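Local coordinates for hypothetical sugar ABC-transporter sugar binding protein (Arthrobacter globiformis, PDB 7BVT) that binds cyclic alpha-maltosyl-1,6-maltose and probably delivers it, as the solute-binding protein, to an ABC sugar transporter, at residues N119-I128 / M365-N373; S134-L142 / W328-V337. All coordinates share one frame; numbering follows the deposited sequence.

Contact 1: N119-I128 / M365-N373; sequences NDALTSFGTI and MADAHARPN. With GLC (alpha-D-glucopyranose), chain B.
With CG anti to the backbone N (chi1 180°), F125 carries its ring out alongside N373, while chi1 of 68° at N373 sets the amide between its own N and carbonyl carbon and aims ND2 back at the helix. The fold is that of a bacterial extracellular solute-binding protein, and here the short helix 120-125 is strapped by the chain running into the sugar pocket. N373 CB lies over one face of the F125 ring, a CH-pi contact 3.8 Å from the centroid, with amide and ring planes 57° apart. At the ring edge, in plane, R371 O comes within 3.1 Å of F125 CD2. N373 ND2 donates nearly straight to F125 O (2.9 Å), with the acceptor close to the amide plane. Cutting F125 back to an alanine is likely to leave N373 CB without the ring face it lies on and to open a gap beside R371 O. Next along, A370 CB packs on F125 CB and A121 CB. R371 itself turns to the glucose: NH1 donates to O3 and NH2 to O4, and E195 makes a salt bridge with the same guanidinium. At the helix start N119 is the N-cap, its OD1 accepting from L122 N in the carbonyl plane. N119 ND2 makes a weak bond to M365 O, and a water accepts from N119 ND2 and donates to M365 O and to A368 O, the last at 2.7 Å.

Contact 2: S134-L142 / W328-V337; sequences SVPVSANNL and WSKETGMLPV. With GLC (alpha-D-glucopyranose), chain B.
V337 CG1 packs against the backbone of S138, 3.6 Å from S138 C, and also meets P136 CB and A139 CB; its other methyl, CG2, lies 3.6 Å from P136 O. The contact ties the 137-139 link between strands 131-136 and 140-147 to the chain leaving helix 322-332. Here the backbones touch: L335 N donates to A139 O at 2.8 Å, tilted 34° from the carbonyl plane, whereas the return bond from A139 N to L335 O is weak. L335 sets CG anti to its carbonyl carbon (chi1 -54°), and CD1 reaches across at about a right angle to N141, 3.4 Å from ND2, which itself donates to Y361 O. M334 brings its thioether against S138 CB, with SD and CE both 3.6 Å away, while S138 OG turns to E297. W328, from the last turns of helix 322-332, gives V137 O a weak bond from NE1. On the pocket side, N140 ND2 donates almost straight to glucose O2 (2.9 Å, 174°). Further out, an ST turn finishes the helix: T332 OG1 accepts from M334 N and donates to W328 O, and T332 CG2 lies over one face of the W328 indole, offset toward the rim. P136 O is buried without a polar partner, and between these two segments apolar packing and one good backbone bond, L335 N to A139 O, do most of the work.

The centres of contact 1 and contact 2 lie 14 Å apart, and both reach one mixed sheet: strand 127-128 of contact 1 pairs antiparallel with strand 131-136 of contact 2, which follows it in the chain. Contact 2 is nested inside the loop that contact 1 closes, since the order is 119-128, 134-142, 328-337, 365-373. The two meet directly: N119 N and V337 O probably form a hydrogen bond at 2.9 Å, L122 CB packs on P136 CG, and M365 SD on N141 ND2. Strand 292-301 pairs with 131-136, 140-147 and 368-369, and R371 and N140, far apart in sequence, bind the same glucose, consistent with the shared sheet setting the pocket; D90 also binds it.

Contact 1: N119-I128 / M365-N373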
loop_
_atom_site.group_PDB
_atom_site.type_symbol
_atom_site.label_atom_id
_atom_site.label_comp_id
_atom_site.label_asym_id
_atom_site.label_seq_id
_atom_site.Cartn_x
_atom_site.Cartn_y
_atom_site.Cartn_z
ATOM N N ASN A 119 12.918 0.164 4.014
ATOM C CA ASN A 119 12.488 0.979 2.859
ATOM C C ASN A 119 12.390 2.467 3.230
ATOM O O ASN A 119 11.671 2.853 4.162
ATOM C CB ASN A 119 11.149 0.431 2.364
ATOM C CG ASN A 119 10.620 1.268 1.220
ATOM O OD1 ASN A 119 9.999 2.317 1.513
ATOM N ND2 ASN A 119 10.842 0.775 0.017
ATOM N N ASP A 120 13.055 3.337 2.461
ATOM C CA ASP A 120 13.162 4.761 2.838
ATOM C C ASP A 120 11.801 5.468 2.767
ATOM O O ASP A 120 11.575 6.404 3.543
ATOM C CB ASP A 120 14.155 5.448 1.886
ATOM C CG ASP A 120 15.619 5.031 2.028
ATOM O OD1 ASP A 120 15.981 4.323 2.956
ATOM O OD2 ASP A 120 16.402 5.503 1.166
ATOM N N ALA A 121 10.972 5.138 1.803
ATOM C CA ALA A 121 9.666 5.792 1.664
ATOM C C ALA A 121 8.898 5.526 2.967
ATOM O O ALA A 121 8.203 6.426 3.437
ATOM C CB ALA A 121 8.923 5.312 0.458
ATOM N N LEU A 122 9.024 4.321 3.520
ATOM C CA LEU A 122 8.295 3.960 4.769
ATOM C C LEU A 122 8.901 4.575 6.028
ATOM O O LEU A 122 8.120 4.964 6.937
ATOM C CB LEU A 122 8.148 2.445 4.885
ATOM C CG LEU A 122 7.301 1.842 3.769
ATOM C CD1 LEU A 122 7.427 0.354 3.727
ATOM C CD2 LEU A 122 5.846 2.273 3.899
ATOM N N THR A 123 10.221 4.704 6.156
ATOM C CA THR A 123 10.789 5.408 7.330
ATOM C C THR A 123 10.480 6.894 7.191
ATOM O O THR A 123 10.205 7.548 8.190
ATOM C CB THR A 123 12.276 5.146 7.565
ATOM O OG1 THR A 123 12.985 5.432 6.346
ATOM C CG2 THR A 123 12.480 3.728 8.063
ATOM N N SER A 124 10.513 7.441 5.980
ATOM C CA SER A 124 10.177 8.879 5.800
ATOM C C SER A 124 8.736 9.146 6.212
ATOM O O SER A 124 8.495 10.126 6.924
ATOM C CB SER A 124 10.391 9.299 4.382
ATOM O OG SER A 124 11.789 9.287 4.168
ATOM N N PHE A 125 7.831 8.317 5.739
ATOM C CA PHE A 125 6.400 8.348 6.084
ATOM C C PHE A 125 6.275 8.329 7.605
ATOM O O PHE A 125 5.576 9.153 8.167
ATOM C CB PHE A 125 5.669 7.170 5.459
ATOM C CG PHE A 125 4.204 7.183 5.807
ATOM C CD1 PHE A 125 3.745 6.674 6.996
ATOM C CD2 PHE A 125 3.301 7.892 5.035
ATOM C CE1 PHE A 125 2.423 6.776 7.345
ATOM C CE2 PHE A 125 1.966 7.972 5.364
ATOM C CZ PHE A 125 1.538 7.435 6.551
ATOM N N GLY A 126 7.024 7.447 8.268
ATOM C CA GLY A 126 6.944 7.241 9.724
ATOM C C GLY A 126 7.613 8.299 10.575
ATOM O O GLY A 126 7.691 8.115 11.762
ATOM N N THR A 127 8.130 9.360 9.943
ATOM C CA THR A 127 8.802 10.459 10.625
ATOM C C THR A 127 7.788 11.591 10.812
ATOM O O THR A 127 7.311 12.185 9.809
ATOM C CB THR A 127 10.070 10.888 9.883
ATOM O OG1 THR A 127 10.987 9.796 9.806
ATOM C CG2 THR A 127 10.709 12.025 10.642
ATOM N N ILE A 128 7.425 11.834 12.053
ATOM C CA ILE A 128 6.472 12.911 12.429
ATOM C C ILE A 128 7.096 13.753 13.542
ATOM O O ILE A 128 7.566 13.179 14.512
ATOM C CB ILE A 128 5.077 12.338 12.768
ATOM C CG1 ILE A 128 4.495 11.643 11.540
ATOM C CG2 ILE A 128 4.185 13.462 13.274
ATOM C CD1 ILE A 128 3.229 10.832 11.749
ATOM N N MET A 365 9.567 -2.649 -5.025
ATOM C CA MET A 365 9.791 -1.978 -3.716
ATOM C C MET A 365 10.775 -0.820 -3.920
ATOM O O MET A 365 10.595 0.194 -3.272
ATOM C CB MET A 365 10.287 -2.963 -2.659
ATOM C CG MET A 365 9.200 -3.909 -2.194
ATOM S SD MET A 365 7.833 -3.130 -1.376
ATOM C CE MET A 365 8.652 -2.485 0.089
ATOM N N ALA A 366 11.677 -0.911 -4.893
ATOM C CA ALA A 366 12.681 0.116 -5.190
ATOM C C ALA A 366 12.041 1.393 -5.730
ATOM O O ALA A 366 12.623 2.471 -5.521
ATOM C CB ALA A 366 13.669 -0.468 -6.184
ATOM N N ASP A 367 10.904 1.293 -6.404
ATOM C CA ASP A 367 10.250 2.448 -7.064
ATOM C C ASP A 367 8.968 2.876 -6.338
ATOM O O ASP A 367 8.214 3.653 -6.905
ATOM C CB ASP A 367 9.984 2.079 -8.517
ATOM C CG ASP A 367 11.255 1.744 -9.293
ATOM O OD1 ASP A 367 12.224 2.525 -9.193
ATOM O OD2 ASP A 367 11.246 0.757 -10.010
ATOM N N ALA A 368 8.691 2.319 -5.177
ATOM C CA ALA A 368 7.375 2.484 -4.550
ATOM C C ALA A 368 7.395 3.775 -3.734
ATOM O O ALA A 368 8.451 4.144 -3.065
ATOM C CB ALA A 368 7.034 1.320 -3.667
ATOM N N HIS A 369 6.265 4.472 -3.784
ATOM C CA HIS A 369 6.043 5.703 -3.017
ATOM C C HIS A 369 5.108 5.416 -1.868
ATOM O O HIS A 369 4.296 4.522 -2.005
ATOM C CB HIS A 369 5.425 6.777 -3.901
ATOM C CG HIS A 369 6.258 7.258 -5.032
ATOM N ND1 HIS A 369 6.463 8.600 -5.242
ATOM C CD2 HIS A 369 6.857 6.619 -6.068
ATOM C CE1 HIS A 369 7.221 8.767 -6.289
ATOM N NE2 HIS A 369 7.441 7.591 -6.850
ATOM N N ALA A 370 5.181 6.229 -0.811
ATOM C CA ALA A 370 4.155 6.270 0.244
ATOM C C ALA A 370 3.292 7.522 0.088
ATOM O O ALA A 370 3.828 8.563 -0.284
ATOM C CB ALA A 370 4.797 6.270 1.623
ATOM N N ARG A 371 2.018 7.372 0.431
ATOM C CA ARG A 371 1.033 8.463 0.585
ATOM C C ARG A 371 1.566 9.472 1.583
ATOM O O ARG A 371 2.475 9.211 2.387
ATOM C CB ARG A 371 -0.301 7.850 0.945
ATOM C CG ARG A 371 -0.986 7.241 -0.292
ATOM C CD ARG A 371 -2.111 6.292 0.022
ATOM N NE ARG A 371 -1.559 5.062 0.587
ATOM C CZ ARG A 371 -2.274 4.092 1.113
ATOM N NH1 ARG A 371 -1.670 3.010 1.607
ATOM N NH2 ARG A 371 -3.587 4.152 1.050
ATOM N N PRO A 372 1.067 10.717 1.519
ATOM C CA PRO A 372 1.530 11.732 2.454
ATOM C C PRO A 372 1.066 11.457 3.887
ATOM O O PRO A 372 -0.024 10.941 4.132
ATOM C CB PRO A 372 0.901 13.012 1.953
ATOM C CG PRO A 372 -0.346 12.519 1.259
ATOM C CD PRO A 372 0.041 11.207 0.588
ATOM N N ASN A 373 1.954 11.802 4.822
ATOM C CA ASN A 373 1.810 11.443 6.255
ATOM C C ASN A 373 1.043 12.533 7.021
ATOM O O ASN A 373 1.330 12.766 8.187
ATOM C CB ASN A 373 3.145 11.069 6.887
ATOM C CG ASN A 373 4.094 12.222 7.004
ATOM O OD1 ASN A 373 3.785 13.339 6.544
ATOM N ND2 ASN A 373 5.244 11.946 7.604
HETATM C C1 GLC B . -4.281 -2.245 1.278
HETATM C C2 GLC B . -3.134 -1.509 1.900
HETATM C C3 GLC B . -3.608 -0.212 2.507
HETATM C C4 GLC B . -4.349 0.581 1.419
HETATM C C5 GLC B . -5.543 -0.226 0.927
HETATM C C6 GLC B . -6.285 0.529 -0.190
HETATM O O2 GLC B . -2.473 -2.403 2.778
HETATM O O3 GLC B . -2.476 0.495 3.042
HETATM O O4 GLC B . -4.852 1.807 1.914
HETATM O O5 GLC B . -5.058 -1.420 0.365
HETATM O O6 GLC B . -7.609 0.007 -0.264
HETATM O O HOH W 1 10.552 2.798 -2.122
#

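Contact 2: S134-L142 / W328-V337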
loop_
_atom_site.group_PDB
_atom_site.type_symbol
_atom_site.label_atom_id
_atom_site.label_comp_id
_atom_site.label_asym_id
_atom_site.label_seq_id
_atom_site.Cartn_x
_atom_site.Cartn_y
_atom_site.Cartn_z
ATOM N N SER A 134 6.762 5.553 13.650
ATOM C CA SER A 134 6.352 4.238 13.138
ATOM C C SER A 134 7.500 3.591 12.346
ATOM O O SER A 134 8.394 4.267 11.798
ATOM C CB SER A 134 5.071 4.298 12.318
ATOM O OG SER A 134 5.260 5.022 11.112
ATOM N N VAL A 135 7.434 2.284 12.267
ATOM C CA VAL A 135 8.306 1.507 11.365
ATOM C C VAL A 135 7.400 0.500 10.695
ATOM O O VAL A 135 6.563 -0.121 11.343
ATOM C CB VAL A 135 9.513 0.900 12.109
ATOM C CG1 VAL A 135 9.072 -0.083 13.184
ATOM C CG2 VAL A 135 10.510 0.263 11.181
ATOM N N PRO A 136 7.565 0.229 9.409
ATOM C CA PRO A 136 6.784 -0.838 8.788
ATOM C C PRO A 136 7.222 -2.208 9.302
ATOM O O PRO A 136 8.376 -2.467 9.497
ATOM C CB PRO A 136 7.125 -0.678 7.309
ATOM C CG PRO A 136 8.506 -0.110 7.296
ATOM C CD PRO A 136 8.476 0.860 8.451
ATOM N N VAL A 137 6.244 -3.092 9.486
ATOM C CA VAL A 137 6.474 -4.511 9.832
ATOM C C VAL A 137 5.873 -5.422 8.783
ATOM O O VAL A 137 6.125 -6.628 8.860
ATOM C CB VAL A 137 5.933 -4.828 11.230
ATOM C CG1 VAL A 137 6.805 -4.114 12.246
ATOM C CG2 VAL A 137 4.474 -4.489 11.411
ATOM N N SER A 138 5.171 -4.879 7.793
ATOM C CA SER A 138 4.819 -5.627 6.563
ATOM C C SER A 138 4.691 -4.616 5.429
ATOM O O SER A 138 4.606 -3.397 5.729
ATOM C CB SER A 138 3.541 -6.355 6.715
ATOM O OG SER A 138 2.454 -5.466 6.751
ATOM N N ALA A 139 4.756 -5.061 4.207
ATOM C CA ALA A 139 4.543 -4.151 3.063
ATOM C C ALA A 139 3.798 -4.887 1.969
ATOM O O ALA A 139 3.757 -6.109 1.918
ATOM C CB ALA A 139 5.858 -3.630 2.561
ATOM N N ASN A 140 3.177 -4.096 1.117
ATOM C CA ASN A 140 2.535 -4.546 -0.121
ATOM C C ASN A 140 2.588 -3.371 -1.094
ATOM O O ASN A 140 2.959 -2.226 -0.703
ATOM C CB ASN A 140 1.121 -5.039 0.144
ATOM C CG ASN A 140 0.203 -4.000 0.748
ATOM O OD1 ASN A 140 0.022 -2.932 0.169
ATOM N ND2 ASN A 140 -0.493 -4.352 1.809
ATOM N N ASN A 141 2.311 -3.642 -2.354
ATOM C CA ASN A 141 2.256 -2.590 -3.369
ATOM C C ASN A 141 1.372 -3.026 -4.523
ATOM O O ASN A 141 0.871 -4.162 -4.566
ATOM C CB ASN A 141 3.649 -2.082 -3.765
ATOM C CG ASN A 141 4.460 -3.085 -4.545
ATOM O OD1 ASN A 141 3.991 -3.690 -5.527
ATOM N ND2 ASN A 141 5.710 -3.215 -4.163
ATOM N N LEU A 142 1.040 -2.043 -5.340
ATOM C CA LEU A 142 0.126 -2.272 -6.473
ATOM C C LEU A 142 0.943 -2.715 -7.670
ATOM O O LEU A 142 1.961 -2.117 -7.982
ATOM C CB LEU A 142 -0.661 -1.008 -6.790
ATOM C CG LEU A 142 -1.758 -0.681 -5.802
ATOM C CD1 LEU A 142 -2.306 0.731 -6.080
ATOM C CD2 LEU A 142 -2.874 -1.652 -5.898
ATOM N N TRP A 328 8.928 -14.293 8.031
ATOM C CA TRP A 328 7.598 -13.644 8.098
ATOM C C TRP A 328 7.020 -13.363 6.691
ATOM O O TRP A 328 5.808 -13.623 6.467
ATOM C CB TRP A 328 7.774 -12.331 8.877
ATOM C CG TRP A 328 6.644 -11.360 8.863
ATOM C CD1 TRP A 328 6.720 -10.131 8.286
ATOM C CD2 TRP A 328 5.364 -11.431 9.497
ATOM N NE1 TRP A 328 5.571 -9.443 8.493
ATOM C CE2 TRP A 328 4.726 -10.197 9.266
ATOM C CE3 TRP A 328 4.688 -12.384 10.279
ATOM C CZ2 TRP A 328 3.467 -9.894 9.762
ATOM C CZ3 TRP A 328 3.427 -12.098 10.742
ATOM C CH2 TRP A 328 2.817 -10.861 10.490
ATOM N N SER A 329 7.807 -12.778 5.803
ATOM C CA SER A 329 7.378 -12.435 4.431
ATOM C C SER A 329 7.033 -13.743 3.699
ATOM O O SER A 329 5.937 -13.852 3.129
ATOM C CB SER A 329 8.462 -11.661 3.719
ATOM O OG SER A 329 8.760 -10.455 4.439
ATOM N N LYS A 330 7.922 -14.725 3.795
ATOM C CA LYS A 330 7.697 -16.005 3.073
ATOM C C LYS A 330 6.342 -16.596 3.468
ATOM O O LYS A 330 5.596 -17.037 2.588
ATOM C CB LYS A 330 8.751 -17.051 3.404
ATOM C CG LYS A 330 10.103 -16.891 2.731
ATOM C CD LYS A 330 10.993 -17.991 3.282
ATOM C CE LYS A 330 12.348 -18.130 2.658
ATOM N NZ LYS A 330 13.099 -19.186 3.378
ATOM N N GLU A 331 6.057 -16.636 4.750
ATOM C CA GLU A 331 4.887 -17.354 5.279
ATOM C C GLU A 331 3.622 -16.523 5.150
ATOM O O GLU A 331 2.540 -17.142 5.113
ATOM C CB GLU A 331 5.220 -17.906 6.656
ATOM C CG GLU A 331 5.062 -17.002 7.833
ATOM C CD GLU A 331 5.759 -17.619 9.058
ATOM O OE1 GLU A 331 6.292 -18.754 8.930
ATOM O OE2 GLU A 331 5.835 -16.963 10.135
ATOM N N THR A 332 3.689 -15.188 5.044
ATOM C CA THR A 332 2.446 -14.385 4.951
ATOM C C THR A 332 2.151 -13.959 3.487
ATOM O O THR A 332 1.055 -13.508 3.240
ATOM C CB THR A 332 2.549 -13.124 5.820
ATOM O OG1 THR A 332 3.654 -12.405 5.259
ATOM C CG2 THR A 332 2.732 -13.434 7.295
ATOM N N GLY A 333 3.132 -14.032 2.604
ATOM C CA GLY A 333 3.030 -13.469 1.238
ATOM C C GLY A 333 3.122 -11.946 1.216
ATOM O O GLY A 333 2.828 -11.321 0.176
ATOM N N MET A 334 3.488 -11.359 2.340
ATOM C CA MET A 334 3.702 -9.892 2.409
ATOM C C MET A 334 5.113 -9.595 1.952
ATOM O O MET A 334 5.993 -10.440 1.987
ATOM C CB MET A 334 3.380 -9.314 3.795
ATOM C CG MET A 334 1.946 -9.596 4.118
ATOM S SD MET A 334 1.170 -8.722 5.467
ATOM C CE MET A 334 1.987 -9.644 6.745
ATOM N N LEU A 335 5.320 -8.397 1.404
ATOM C CA LEU A 335 6.644 -8.047 0.881
ATOM C C LEU A 335 7.547 -7.628 2.037
ATOM O O LEU A 335 7.071 -7.024 2.998
ATOM C CB LEU A 335 6.508 -6.897 -0.124
ATOM C CG LEU A 335 5.519 -7.139 -1.246
ATOM C CD1 LEU A 335 5.451 -5.955 -2.170
ATOM C CD2 LEU A 335 5.897 -8.376 -2.052
ATOM N N PRO A 336 8.860 -7.904 1.950
ATOM C CA PRO A 336 9.748 -7.596 3.048
ATOM C C PRO A 336 9.906 -6.084 3.161
ATOM O O PRO A 336 9.961 -5.381 2.153
ATOM C CB PRO A 336 11.092 -8.223 2.725
ATOM C CG PRO A 336 10.944 -8.835 1.375
ATOM C CD PRO A 336 9.533 -8.670 0.889
ATOM N N VAL A 337 10.059 -5.609 4.372
ATOM C CA VAL A 337 10.232 -4.147 4.595
ATOM C C VAL A 337 11.706 -3.721 4.472
ATOM O O VAL A 337 11.962 -2.502 4.441
ATOM C CB VAL A 337 9.640 -3.725 5.954
ATOM C CG1 VAL A 337 8.168 -4.068 6.016
ATOM C CG2 VAL A 337 10.371 -4.311 7.141
HETATM C C1 GLC B . -4.281 -2.245 1.278
HETATM C C2 GLC B . -3.134 -1.509 1.900
HETATM C C3 GLC B . -3.608 -0.212 2.507
HETATM C C4 GLC B . -4.349 0.581 1.419
HETATM C C5 GLC B . -5.543 -0.226 0.927
HETATM C C6 GLC B . -6.285 0.529 -0.190
HETATM O O2 GLC B . -2.473 -2.403 2.778
HETATM O O3 GLC B . -2.476 0.495 3.042
HETATM O O4 GLC B . -4.852 1.807 1.914
HETATM O O5 GLC B . -5.058 -1.420 0.365
HETATM O O6 GLC B . -7.609 0.007 -0.264
#